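Local coordinates for fumarate lyase (Mesorhizobium sp., PDB 3C8T), which belongs to the fumarate lyase superfamily of largely helical enzymes and assembles from four copies of its chain, at residues L186-S191 and D206-L211; L248-S253 and L288-A293; F160-A165 and G433-N438. All coordinates share one frame; numbering follows the deposited sequence.

Interaction 1. Residues L186-S191 and D206-L211; sequences LVVEFS and DVQREL
V207 and L211 of the following helix both meet F190 from the same side of its ring, and this is where the contact is tightest. V207 CG1 comes to 3.4 Å from F190 CE2, while L211 CD2 sits at the root of the ring, 3.6 Å from F190 CB, the leucine crossing the phenylalanine at about a right angle. CB of F190 leaves the backbone toward the helix, and CG is anti to the backbone N (chi1 -176°); a large flat apolar group suits this buried site. V188 adds a second apolar point, its CG2 lying 3.8 Å from L211 CG. Beside these apolar contacts Q208 supplies the polar link: its NE2 donates to F190 O at 2.9 Å in a nearly straight bond (173°). The carbonyl oxygen lies in the plane of the amide, although the nitrogen stands above the carbonyl plane. Glutamine is long enough to reach from the helix to this loop carbonyl. The outer side of the helix is looser, for R209 is exposed and points away. E210, partly exposed, is held by R43 and R213. S191 OG bonds to T223. The loop thus runs between helix 204-215 and helix 104-140, with L37 of helix 23-43 closing over both F190 and V207.

Interaction 2. Residues L248-S253 and L288-A293; sequences LAMDIS and LILAGA
A249 and L290 meet in an apolar contact between two roughly antiparallel helices, 229-255 and 284-306, which belong to the long helical bundle at the heart of the fumarate lyase fold. The short segments run at 148° to each other, with their axes 9.6 Å apart at closest approach. The contact is modest in area and rests on a few carbon atoms. A249 is its small partner: its CB points toward the other helix and reaches I289 CG2 at 3.9 Å and L290 CG at 3.8 Å, so that one methyl group touches two successive residues. Alanine suits this place because the backbones come closest here, the CA atoms of A249 and L290 lying 6.7 Å apart. The larger groups come from the facing helix. I289 turns CG2 anti to the backbone N, and this branch rather than CG1 meets the alanine; a beta-branched residue can thus offer one methyl to A249. L290 spreads its two methyls, CD1 near A249 CB and CD2 4.1 Å from M250 CG, where the leucine and the methionine cross at about a right angle. The flexible chain of M250, bent at chi2 and chi3, suits a place between subunits: it packs on I308 of the second subunit and on M250 of the fourth. Within the chain, I289 rests on A339 of helix 315-344, and C286 packs against A249. The polar member, S253, turns its hydroxyl back on its own helix: OG donates to A249 O at 3.1 Å, tilted 16° from the carbonyl plane, and that oxygen also accepts from S253 N.

Interaction 3. Residues F160-A165 and G433-N438; sequences FGYKAA and GAMVDN
V436 presses one methyl, CG2, onto the first turn of helix 160-185. It lies 3.5 Å from Y162 N, 3.6 Å from G161 O and 4.0 Å from A165 CB, so it touches mostly backbone. G161 presents its backbone here, with O touching V436 CG2, and A165, one turn later, offers only a methyl. The beta-branched valine is compact enough to reach the backbone: chi1 of 167° sets CG1 anti to the backbone N and leaves CG2, anti to the carbonyl carbon, to make the approach. Beside this patch Y162 and M435 lie side by side and point the same way. M435 SD comes to 3.7 Å from Y162 CE1 and 5.0 Å from the ring centroid, 73° off the ring normal, a Met-aromatic contact made obliquely. Methionine reaches the ring because its chain is extended beyond CG, and its polarisable sulfur is well matched to an aromatic carbon.

Farther out, the start of helix 160-185 is steadied by T159, whose OG1 bonds to Y162 N. D437 forms a salt bridge with R142, tying the C-terminal helix to the region just after helix 104-140. G195 of the second subunit packs on both Y162 and M435, and N438 bonds through ND2 to S221 O of that subunit. The axes of segments 160-165 and 433-438 come within 8.9 Å and run at 35°, so this is roughly parallel helix packing, in which the short helix 432-440 from the C-terminal family region lies against the central helical bundle of the fumarate lyase fold.

Overall arrangement
The three contacts are spread along an elongated, mostly helical chain. Interactions 2 and 3 are neighbours, with centres 21 Å apart, and they touch through a salt bridge in which K163 NZ lies 3.1 Å from D251 OD2; K163 also pairs with E312 of the second subunit. Interaction 1 is remote, its centre 41 Å from that of interaction 2 and 47 Å from that of interaction 3, on the opposite side of the chain's centre from interaction 3. Helix 160-185 spans much of this gap, since it begins in interaction 3 and runs out just before the loop of interaction 1. All three contacts touch the second subunit, which joins the distant ends: R209 forms a weak hydrogen bond with N438 of that subunit.

Interaction 1. Residues L186-S191 and D206-L211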
ATOM      1  N   LEU A 186       6.749 -25.148  -2.391  1.00 27.01           N
ATOM      2  CA  LEU A 186       6.995 -26.309  -1.501  1.00 27.43           C
ATOM      3  C   LEU A 186       8.325 -27.014  -1.783  1.00 27.04           C
ATOM      4  O   LEU A 186       8.362 -28.159  -2.264  1.00 27.24           O
ATOM      5  CB  LEU A 186       5.807 -27.273  -1.461  1.00 26.28           C
ATOM      6  CG  LEU A 186       4.473 -26.642  -1.004  1.00 28.50           C
ATOM      7  CD1 LEU A 186       3.322 -27.645  -1.186  1.00 30.07           C
ATOM      8  CD2 LEU A 186       4.516 -26.140   0.453  1.00 24.65           C
ATOM      9  N   VAL A 187       9.407 -26.325  -1.441  1.00 26.10           N
ATOM     10  CA  VAL A 187      10.751 -26.818  -1.650  1.00 27.45           C
ATOM     11  C   VAL A 187      11.496 -26.638  -0.361  1.00 28.34           C
ATOM     12  O   VAL A 187      11.189 -25.749   0.432  1.00 29.06           O
ATOM     13  CB  VAL A 187      11.534 -26.089  -2.821  1.00 27.23           C
ATOM     14  CG1 VAL A 187      10.961 -26.436  -4.177  1.00 27.96           C
ATOM     15  CG2 VAL A 187      11.584 -24.588  -2.640  1.00 26.14           C
ATOM     16  N   VAL A 188      12.472 -27.518  -0.141  1.00 29.10           N
ATOM     17  CA  VAL A 188      13.311 -27.516   1.059  1.00 28.88           C
ATOM     18  C   VAL A 188      14.198 -26.282   1.051  1.00 28.26           C
ATOM     19  O   VAL A 188      14.567 -25.768  -0.032  1.00 28.70           O
ATOM     20  CB  VAL A 188      14.164 -28.854   1.103  1.00 29.57           C
ATOM     21  CG1 VAL A 188      15.481 -28.777   0.248  1.00 28.24           C
ATOM     22  CG2 VAL A 188      14.476 -29.227   2.505  1.00 32.15           C
ATOM     23  N   GLU A 189      14.550 -25.788   2.230  1.00 27.99           N
ATOM     24  CA  GLU A 189      15.714 -24.897   2.305  1.00 28.39           C
ATOM     25  C   GLU A 189      16.840 -25.573   3.112  1.00 29.09           C
ATOM     26  O   GLU A 189      16.679 -25.807   4.318  1.00 27.91           O
ATOM     27  CB  GLU A 189      15.379 -23.549   2.946  1.00 28.28           C
ATOM     28  CG  GLU A 189      16.586 -22.620   2.967  1.00 28.40           C
ATOM     29  CD  GLU A 189      16.622 -21.704   1.766  1.00 28.69           C
ATOM     30  OE1 GLU A 189      17.334 -22.050   0.821  1.00 26.64           O
ATOM     31  OE2 GLU A 189      15.928 -20.661   1.760  1.00 29.55           O
ATOM     32  N   PHE A 190      17.954 -25.897   2.453  1.00 29.49           N
ATOM     33  CA  PHE A 190      19.134 -26.357   3.182  1.00 30.40           C
ATOM     34  C   PHE A 190      20.404 -25.945   2.452  1.00 31.36           C
ATOM     35  O   PHE A 190      20.816 -26.595   1.450  1.00 31.44           O
ATOM     36  CB  PHE A 190      19.109 -27.878   3.422  1.00 30.61           C
ATOM     37  CG  PHE A 190      20.261 -28.357   4.247  1.00 30.82           C
ATOM     38  CD1 PHE A 190      20.315 -28.069   5.611  1.00 29.26           C
ATOM     39  CD2 PHE A 190      21.305 -29.068   3.650  1.00 30.41           C
ATOM     40  CE1 PHE A 190      21.394 -28.487   6.374  1.00 32.84           C
ATOM     41  CE2 PHE A 190      22.390 -29.481   4.375  1.00 31.36           C
ATOM     42  CZ  PHE A 190      22.458 -29.206   5.749  1.00 32.35           C
ATOM     43  N   SER A 191      21.001 -24.842   2.910  1.00 31.44           N
ATOM     44  CA  SER A 191      22.166 -24.298   2.208  1.00 31.85           C
ATOM     45  C   SER A 191      23.244 -23.732   3.109  1.00 31.63           C
ATOM     46  O   SER A 191      24.267 -23.284   2.624  1.00 32.22           O
ATOM     47  CB  SER A 191      21.757 -23.234   1.185  1.00 33.01           C
ATOM     48  OG  SER A 191      21.068 -23.810   0.080  1.00 34.48           O
ATOM     49  N   ASP A 206      23.997 -33.353  -2.252  1.00 37.83           N
ATOM     50  CA  ASP A 206      23.500 -34.697  -1.898  1.00 38.20           C
ATOM     51  C   ASP A 206      22.616 -34.647  -0.651  1.00 36.31           C
ATOM     52  O   ASP A 206      21.508 -35.174  -0.633  1.00 36.17           O
ATOM     53  CB  ASP A 206      24.672 -35.671  -1.650  1.00 38.77           C
ATOM     54  CG  ASP A 206      25.568 -35.813  -2.841  1.00 42.86           C
ATOM     55  OD1 ASP A 206      25.036 -35.820  -3.982  1.00 47.00           O
ATOM     56  OD2 ASP A 206      26.811 -35.903  -2.646  1.00 49.61           O
ATOM     57  N   VAL A 207      23.109 -33.998   0.392  1.00 35.82           N
ATOM     58  CA  VAL A 207      22.326 -33.818   1.626  1.00 35.17           C
ATOM     59  C   VAL A 207      20.985 -33.091   1.361  1.00 35.56           C
ATOM     60  O   VAL A 207      19.921 -33.546   1.785  1.00 34.65           O
ATOM     61  CB  VAL A 207      23.144 -33.063   2.668  1.00 34.73           C
ATOM     62  CG1 VAL A 207      22.325 -32.821   3.958  1.00 33.92           C
ATOM     63  CG2 VAL A 207      24.433 -33.828   2.956  1.00 34.86           C
ATOM     64  N   GLN A 208      21.068 -31.977   0.633  1.00 35.76           N
ATOM     65  CA  GLN A 208      19.920 -31.110   0.329  1.00 35.85           C
ATOM     66  C   GLN A 208      18.811 -31.882  -0.381  1.00 36.31           C
ATOM     67  O   GLN A 208      17.626 -31.777  -0.018  1.00 36.37           O
ATOM     68  CB  GLN A 208      20.377 -29.899  -0.529  1.00 35.68           C
ATOM     69  CG  GLN A 208      19.284 -28.884  -0.781  1.00 35.45           C
ATOM     70  CD  GLN A 208      19.653 -27.886  -1.822  1.00 37.02           C
ATOM     71  OE1 GLN A 208      19.377 -28.100  -2.998  1.00 37.25           O
ATOM     72  NE2 GLN A 208      20.285 -26.769  -1.411  1.00 36.22           N
ATOM     73  N   ARG A 209      19.203 -32.647  -1.392  1.00 36.30           N
ATOM     74  CA  ARG A 209      18.302 -33.528  -2.126  1.00 37.34           C
ATOM     75  C   ARG A 209      17.730 -34.684  -1.297  1.00 37.40           C
ATOM     76  O   ARG A 209      16.537 -34.970  -1.372  1.00 38.03           O
ATOM     77  CB  ARG A 209      19.031 -34.086  -3.343  1.00 38.27           C
ATOM     78  CG  ARG A 209      19.301 -33.040  -4.385  1.00 41.67           C
ATOM     79  CD  ARG A 209      20.372 -33.512  -5.341  1.00 47.05           C
ATOM     80  NE  ARG A 209      20.654 -32.488  -6.350  1.00 47.99           N
ATOM     81  CZ  ARG A 209      21.771 -32.457  -7.070  1.00 50.73           C
ATOM     82  NH1 ARG A 209      22.712 -33.380  -6.876  1.00 48.43           N
ATOM     83  NH2 ARG A 209      21.961 -31.491  -7.967  1.00 49.75           N
ATOM     84  N   GLU A 210      18.580 -35.362  -0.526  1.00 37.29           N
ATOM     85  CA  GLU A 210      18.100 -36.383   0.401  1.00 37.28           C
ATOM     86  C   GLU A 210      17.081 -35.861   1.409  1.00 35.54           C
ATOM     87  O   GLU A 210      16.088 -36.528   1.721  1.00 35.94           O
ATOM     88  CB  GLU A 210      19.258 -37.044   1.143  1.00 37.71           C
ATOM     89  CG  GLU A 210      19.713 -38.305   0.507  1.00 41.66           C
ATOM     90  CD  GLU A 210      18.544 -39.243   0.183  1.00 47.22           C
ATOM     91  OE1 GLU A 210      17.922 -39.804   1.133  1.00 47.92           O
ATOM     92  OE2 GLU A 210      18.254 -39.399  -1.030  1.00 48.60           O
ATOM     93  N   LEU A 211      17.358 -34.675   1.928  1.00 34.93           N
ATOM     94  CA  LEU A 211      16.502 -34.002   2.889  1.00 34.38           C
ATOM     95  C   LEU A 211      15.134 -33.646   2.296  1.00 33.68           C
ATOM     96  O   LEU A 211      14.125 -33.810   2.949  1.00 34.19           O
ATOM     97  CB  LEU A 211      17.212 -32.763   3.431  1.00 34.23           C
ATOM     98  CG  LEU A 211      16.454 -31.867   4.407  1.00 33.81           C
ATOM     99  CD1 LEU A 211      16.178 -32.624   5.661  1.00 33.67           C
ATOM    100  CD2 LEU A 211      17.291 -30.642   4.718  1.00 34.53           C
TER

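Interaction 2. Residues L248-S253 and L288-A293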
ATOM      1  N   LEU A 248     -18.041 -10.161  -4.051  1.00 27.35           N
ATOM      2  CA  LEU A 248     -19.318 -10.741  -3.722  1.00 27.36           C
ATOM      3  C   LEU A 248     -19.858 -10.218  -2.417  1.00 27.12           C
ATOM      4  O   LEU A 248     -21.078 -10.138  -2.260  1.00 27.45           O
ATOM      5  CB  LEU A 248     -19.268 -12.265  -3.740  1.00 28.36           C
ATOM      6  CG  LEU A 248     -18.484 -13.173  -2.801  1.00 29.59           C
ATOM      7  CD1 LEU A 248     -19.145 -13.290  -1.417  1.00 28.01           C
ATOM      8  CD2 LEU A 248     -18.414 -14.547  -3.483  1.00 24.74           C
ATOM      9  N   ALA A 249     -18.969  -9.802  -1.512  1.00 27.06           N
ATOM     10  CA  ALA A 249     -19.381  -9.208  -0.228  1.00 27.05           C
ATOM     11  C   ALA A 249     -19.958  -7.833  -0.423  1.00 27.46           C
ATOM     12  O   ALA A 249     -20.881  -7.466   0.275  1.00 27.05           O
ATOM     13  CB  ALA A 249     -18.232  -9.149   0.763  1.00 26.51           C
ATOM     14  N   MET A 250     -19.386  -7.062  -1.361  1.00 29.51           N
ATOM     15  CA  MET A 250     -19.938  -5.783  -1.759  1.00 29.81           C
ATOM     16  C   MET A 250     -21.349  -5.995  -2.280  1.00 29.69           C
ATOM     17  O   MET A 250     -22.270  -5.261  -1.890  1.00 28.68           O
ATOM     18  CB  MET A 250     -19.104  -5.090  -2.855  1.00 30.15           C
ATOM     19  CG  MET A 250     -18.082  -4.084  -2.311  1.00 36.25           C
ATOM     20  SD  MET A 250     -18.708  -2.776  -1.169  1.00 38.39           S
ATOM     21  CE  MET A 250     -19.191  -1.488  -2.304  1.00 37.36           C
ATOM     22  N   ASP A 251     -21.492  -6.969  -3.189  1.00 29.22           N
ATOM     23  CA  ASP A 251     -22.762  -7.193  -3.861  1.00 29.20           C
ATOM     24  C   ASP A 251     -23.824  -7.575  -2.833  1.00 28.72           C
ATOM     25  O   ASP A 251     -24.867  -6.975  -2.781  1.00 29.28           O
ATOM     26  CB  ASP A 251     -22.642  -8.280  -4.953  1.00 29.02           C
ATOM     27  CG  ASP A 251     -21.817  -7.836  -6.141  1.00 29.96           C
ATOM     28  OD1 ASP A 251     -21.350  -6.682  -6.145  1.00 34.15           O
ATOM     29  OD2 ASP A 251     -21.634  -8.628  -7.093  1.00 31.40           O
ATOM     30  N   ILE A 252     -23.537  -8.559  -1.998  1.00 29.08           N
ATOM     31  CA  ILE A 252     -24.504  -8.996  -0.976  1.00 29.05           C
ATOM     32  C   ILE A 252     -24.882  -7.892   0.023  1.00 28.52           C
ATOM     33  O   ILE A 252     -26.059  -7.652   0.244  1.00 27.96           O
ATOM     34  CB  ILE A 252     -24.035 -10.290  -0.256  1.00 29.36           C
ATOM     35  CG1 ILE A 252     -24.108 -11.474  -1.254  1.00 28.92           C
ATOM     36  CG2 ILE A 252     -24.860 -10.545   1.043  1.00 27.71           C
ATOM     37  CD1 ILE A 252     -23.089 -12.555  -1.001  1.00 25.67           C
ATOM     38  N   SER A 253     -23.898  -7.179   0.575  1.00 28.30           N
ATOM     39  CA  SER A 253     -24.226  -6.136   1.563  1.00 28.30           C
ATOM     40  C   SER A 253     -25.060  -5.020   0.948  1.00 27.80           C
ATOM     41  O   SER A 253     -25.923  -4.454   1.607  1.00 28.26           O
ATOM     42  CB  SER A 253     -22.985  -5.614   2.296  1.00 28.22           C
ATOM     43  OG  SER A 253     -22.164  -4.921   1.431  1.00 30.02           O
ATOM     44  N   LEU A 288     -16.614  -8.646   7.781  1.00 27.91           N
ATOM     45  CA  LEU A 288     -15.340  -9.316   8.073  1.00 27.49           C
ATOM     46  C   LEU A 288     -14.551  -9.563   6.782  1.00 26.77           C
ATOM     47  O   LEU A 288     -13.343  -9.385   6.759  1.00 26.29           O
ATOM     48  CB  LEU A 288     -15.585 -10.646   8.823  1.00 27.66           C
ATOM     49  CG  LEU A 288     -16.239 -10.483  10.203  1.00 28.87           C
ATOM     50  CD1 LEU A 288     -16.736 -11.812  10.744  1.00 29.79           C
ATOM     51  CD2 LEU A 288     -15.248  -9.900  11.143  1.00 30.17           C
ATOM     52  N   ILE A 289     -15.248  -9.975   5.732  1.00 25.89           N
ATOM     53  CA  ILE A 289     -14.632 -10.257   4.445  1.00 26.60           C
ATOM     54  C   ILE A 289     -13.982  -9.022   3.856  1.00 26.89           C
ATOM     55  O   ILE A 289     -12.836  -9.064   3.416  1.00 27.24           O
ATOM     56  CB  ILE A 289     -15.646 -10.831   3.422  1.00 26.56           C
ATOM     57  CG1 ILE A 289     -16.097 -12.237   3.839  1.00 27.28           C
ATOM     58  CG2 ILE A 289     -15.000 -10.898   2.030  1.00 27.01           C
ATOM     59  CD1 ILE A 289     -17.146 -12.874   2.930  1.00 24.99           C
ATOM     60  N   LEU A 290     -14.704  -7.913   3.899  1.00 27.70           N
ATOM     61  CA  LEU A 290     -14.284  -6.678   3.285  1.00 28.76           C
ATOM     62  C   LEU A 290     -13.120  -5.998   4.044  1.00 28.40           C
ATOM     63  O   LEU A 290     -12.197  -5.467   3.428  1.00 28.18           O
ATOM     64  CB  LEU A 290     -15.493  -5.740   3.181  1.00 29.76           C
ATOM     65  CG  LEU A 290     -16.446  -6.027   1.990  1.00 30.22           C
ATOM     66  CD1 LEU A 290     -17.773  -5.258   2.142  1.00 25.49           C
ATOM     67  CD2 LEU A 290     -15.774  -5.676   0.658  1.00 28.07           C
ATOM     68  N   ALA A 291     -13.158  -6.019   5.371  1.00 26.88           N
ATOM     69  CA  ALA A 291     -12.010  -5.560   6.143  1.00 27.09           C
ATOM     70  C   ALA A 291     -10.811  -6.489   5.921  1.00 26.52           C
ATOM     71  O   ALA A 291      -9.697  -6.007   5.700  1.00 26.78           O
ATOM     72  CB  ALA A 291     -12.356  -5.488   7.670  1.00 26.77           C
ATOM     73  N   GLY A 292     -11.050  -7.810   5.969  1.00 25.43           N
ATOM     74  CA  GLY A 292      -9.997  -8.818   5.839  1.00 26.34           C
ATOM     75  C   GLY A 292      -9.272  -8.764   4.509  1.00 27.31           C
ATOM     76  O   GLY A 292      -8.043  -8.888   4.469  1.00 28.68           O
ATOM     77  N   ALA A 293     -10.021  -8.574   3.425  1.00 26.69           N
ATOM     78  CA  ALA A 293      -9.461  -8.392   2.102  1.00 26.70           C
ATOM     79  C   ALA A 293      -8.418  -7.294   1.999  1.00 27.31           C
ATOM     80  O   ALA A 293      -7.402  -7.468   1.318  1.00 27.71           O
ATOM     81  CB  ALA A 293     -10.563  -8.157   1.080  1.00 26.59           C
TER

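Interaction 3. Residues F160-A165 and G433-N438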
ATOM      1  N   PHE A 160     -30.261 -14.182 -10.674  1.00 30.25           N
ATOM      2  CA  PHE A 160     -29.380 -14.298  -9.548  1.00 29.33           C
ATOM      3  C   PHE A 160     -28.377 -15.472  -9.744  1.00 29.73           C
ATOM      4  O   PHE A 160     -27.231 -15.378  -9.331  1.00 28.94           O
ATOM      5  CB  PHE A 160     -30.133 -14.407  -8.237  1.00 29.32           C
ATOM      6  CG  PHE A 160     -29.217 -14.580  -7.048  1.00 30.17           C
ATOM      7  CD1 PHE A 160     -28.402 -13.529  -6.621  1.00 27.73           C
ATOM      8  CD2 PHE A 160     -29.097 -15.820  -6.413  1.00 33.37           C
ATOM      9  CE1 PHE A 160     -27.519 -13.678  -5.574  1.00 29.55           C
ATOM     10  CE2 PHE A 160     -28.199 -15.993  -5.344  1.00 33.09           C
ATOM     11  CZ  PHE A 160     -27.398 -14.904  -4.924  1.00 31.71           C
ATOM     12  N   GLY A 161     -28.798 -16.566 -10.383  1.00 29.61           N
ATOM     13  CA  GLY A 161     -27.860 -17.668 -10.670  1.00 28.30           C
ATOM     14  C   GLY A 161     -26.751 -17.191 -11.595  1.00 28.14           C
ATOM     15  O   GLY A 161     -25.612 -17.625 -11.478  1.00 27.79           O
ATOM     16  N   TYR A 162     -27.091 -16.296 -12.537  1.00 27.67           N
ATOM     17  CA  TYR A 162     -26.096 -15.684 -13.389  1.00 26.86           C
ATOM     18  C   TYR A 162     -25.029 -14.950 -12.544  1.00 27.22           C
ATOM     19  O   TYR A 162     -23.822 -15.221 -12.709  1.00 27.39           O
ATOM     20  CB  TYR A 162     -26.713 -14.798 -14.480  1.00 26.90           C
ATOM     21  CG  TYR A 162     -25.668 -13.878 -15.127  1.00 26.83           C
ATOM     22  CD1 TYR A 162     -24.935 -14.285 -16.235  1.00 21.90           C
ATOM     23  CD2 TYR A 162     -25.396 -12.600 -14.572  1.00 27.52           C
ATOM     24  CE1 TYR A 162     -23.953 -13.442 -16.783  1.00 25.04           C
ATOM     25  CE2 TYR A 162     -24.437 -11.758 -15.099  1.00 24.14           C
ATOM     26  CZ  TYR A 162     -23.712 -12.178 -16.197  1.00 26.53           C
ATOM     27  OH  TYR A 162     -22.756 -11.314 -16.697  1.00 30.12           O
ATOM     28  N   LYS A 163     -25.466 -14.071 -11.627  1.00 26.35           N
ATOM     29  CA  LYS A 163     -24.551 -13.423 -10.663  1.00 26.61           C
ATOM     30  C   LYS A 163     -23.691 -14.416  -9.899  1.00 26.18           C
ATOM     31  O   LYS A 163     -22.503 -14.207  -9.752  1.00 25.89           O
ATOM     32  CB  LYS A 163     -25.308 -12.540  -9.636  1.00 25.30           C
ATOM     33  CG  LYS A 163     -25.827 -11.239 -10.209  1.00 26.32           C
ATOM     34  CD  LYS A 163     -26.267 -10.223  -9.075  1.00 28.32           C
ATOM     35  CE  LYS A 163     -25.101  -9.823  -8.135  1.00 27.28           C
ATOM     36  NZ  LYS A 163     -23.918  -9.452  -8.994  1.00 27.81           N
ATOM     37  N   ALA A 164     -24.306 -15.464  -9.350  1.00 26.19           N
ATOM     38  CA  ALA A 164     -23.537 -16.478  -8.631  1.00 26.49           C
ATOM     39  C   ALA A 164     -22.533 -17.180  -9.550  1.00 26.87           C
ATOM     40  O   ALA A 164     -21.443 -17.549  -9.102  1.00 28.30           O
ATOM     41  CB  ALA A 164     -24.472 -17.498  -7.938  1.00 25.49           C
ATOM     42  N   ALA A 165     -22.874 -17.361 -10.830  1.00 26.74           N
ATOM     43  CA  ALA A 165     -21.966 -18.036 -11.770  1.00 26.64           C
ATOM     44  C   ALA A 165     -20.727 -17.218 -12.055  1.00 26.87           C
ATOM     45  O   ALA A 165     -19.641 -17.794 -12.278  1.00 27.29           O
ATOM     46  CB  ALA A 165     -22.662 -18.378 -13.068  1.00 26.06           C
ATOM     47  N   GLY A 433     -29.171 -17.963 -18.701  1.00 33.34           N
ATOM     48  CA  GLY A 433     -29.266 -19.388 -18.424  1.00 32.96           C
ATOM     49  C   GLY A 433     -28.130 -20.185 -19.051  1.00 32.25           C
ATOM     50  O   GLY A 433     -27.517 -21.009 -18.387  1.00 32.47           O
ATOM     51  N   ALA A 434     -27.866 -19.975 -20.338  1.00 31.53           N
ATOM     52  CA  ALA A 434     -26.814 -20.738 -21.009  1.00 30.90           C
ATOM     53  C   ALA A 434     -25.424 -20.442 -20.420  1.00 30.07           C
ATOM     54  O   ALA A 434     -24.580 -21.334 -20.347  1.00 30.72           O
ATOM     55  CB  ALA A 434     -26.839 -20.478 -22.508  1.00 31.14           C
ATOM     56  N   MET A 435     -25.190 -19.205 -19.982  1.00 29.51           N
ATOM     57  CA  MET A 435     -23.901 -18.822 -19.388  1.00 28.33           C
ATOM     58  C   MET A 435     -23.680 -19.544 -18.056  1.00 29.21           C
ATOM     59  O   MET A 435     -22.571 -20.027 -17.757  1.00 29.47           O
ATOM     60  CB  MET A 435     -23.821 -17.287 -19.218  1.00 29.85           C
ATOM     61  CG  MET A 435     -23.786 -16.500 -20.530  1.00 25.98           C
ATOM     62  SD  MET A 435     -23.778 -14.708 -20.302  1.00 25.93           S
ATOM     63  CE  MET A 435     -23.433 -14.202 -21.990  1.00 28.50           C
ATOM     64  N   VAL A 436     -24.744 -19.656 -17.274  1.00 29.61           N
ATOM     65  CA  VAL A 436     -24.720 -20.409 -16.032  1.00 31.03           C
ATOM     66  C   VAL A 436     -24.329 -21.861 -16.293  1.00 32.04           C
ATOM     67  O   VAL A 436     -23.469 -22.397 -15.572  1.00 32.10           O
ATOM     68  CB  VAL A 436     -26.067 -20.355 -15.269  1.00 30.92           C
ATOM     69  CG1 VAL A 436     -26.124 -21.412 -14.140  1.00 29.50           C
ATOM     70  CG2 VAL A 436     -26.314 -18.956 -14.716  1.00 30.34           C
ATOM     71  N   ASP A 437     -24.969 -22.487 -17.296  1.00 32.82           N
ATOM     72  CA  ASP A 437     -24.708 -23.894 -17.654  1.00 33.78           C
ATOM     73  C   ASP A 437     -23.246 -24.107 -18.054  1.00 33.99           C
ATOM     74  O   ASP A 437     -22.613 -25.090 -17.686  1.00 34.54           O
ATOM     75  CB  ASP A 437     -25.634 -24.342 -18.785  1.00 33.94           C
ATOM     76  CG  ASP A 437     -27.126 -24.360 -18.372  1.00 37.13           C
ATOM     77  OD1 ASP A 437     -27.454 -24.455 -17.145  1.00 33.44           O
ATOM     78  OD2 ASP A 437     -27.967 -24.277 -19.304  1.00 38.68           O
ATOM     79  N   ASN A 438     -22.715 -23.159 -18.807  1.00 34.79           N
ATOM     80  CA  ASN A 438     -21.315 -23.143 -19.220  1.00 34.69           C
ATOM     81  C   ASN A 438     -20.332 -23.168 -18.056  1.00 34.87           C
ATOM     82  O   ASN A 438     -19.389 -23.969 -18.032  1.00 37.09           O
ATOM     83  CB  ASN A 438     -21.055 -21.903 -20.058  1.00 34.41           C
ATOM     84  CG  ASN A 438     -19.770 -22.006 -20.833  1.00 38.00           C
ATOM     85  OD1 ASN A 438     -19.709 -22.738 -21.827  1.00 39.98           O
ATOM     86  ND2 ASN A 438     -18.717 -21.308 -20.379  1.00 37.27           N
TER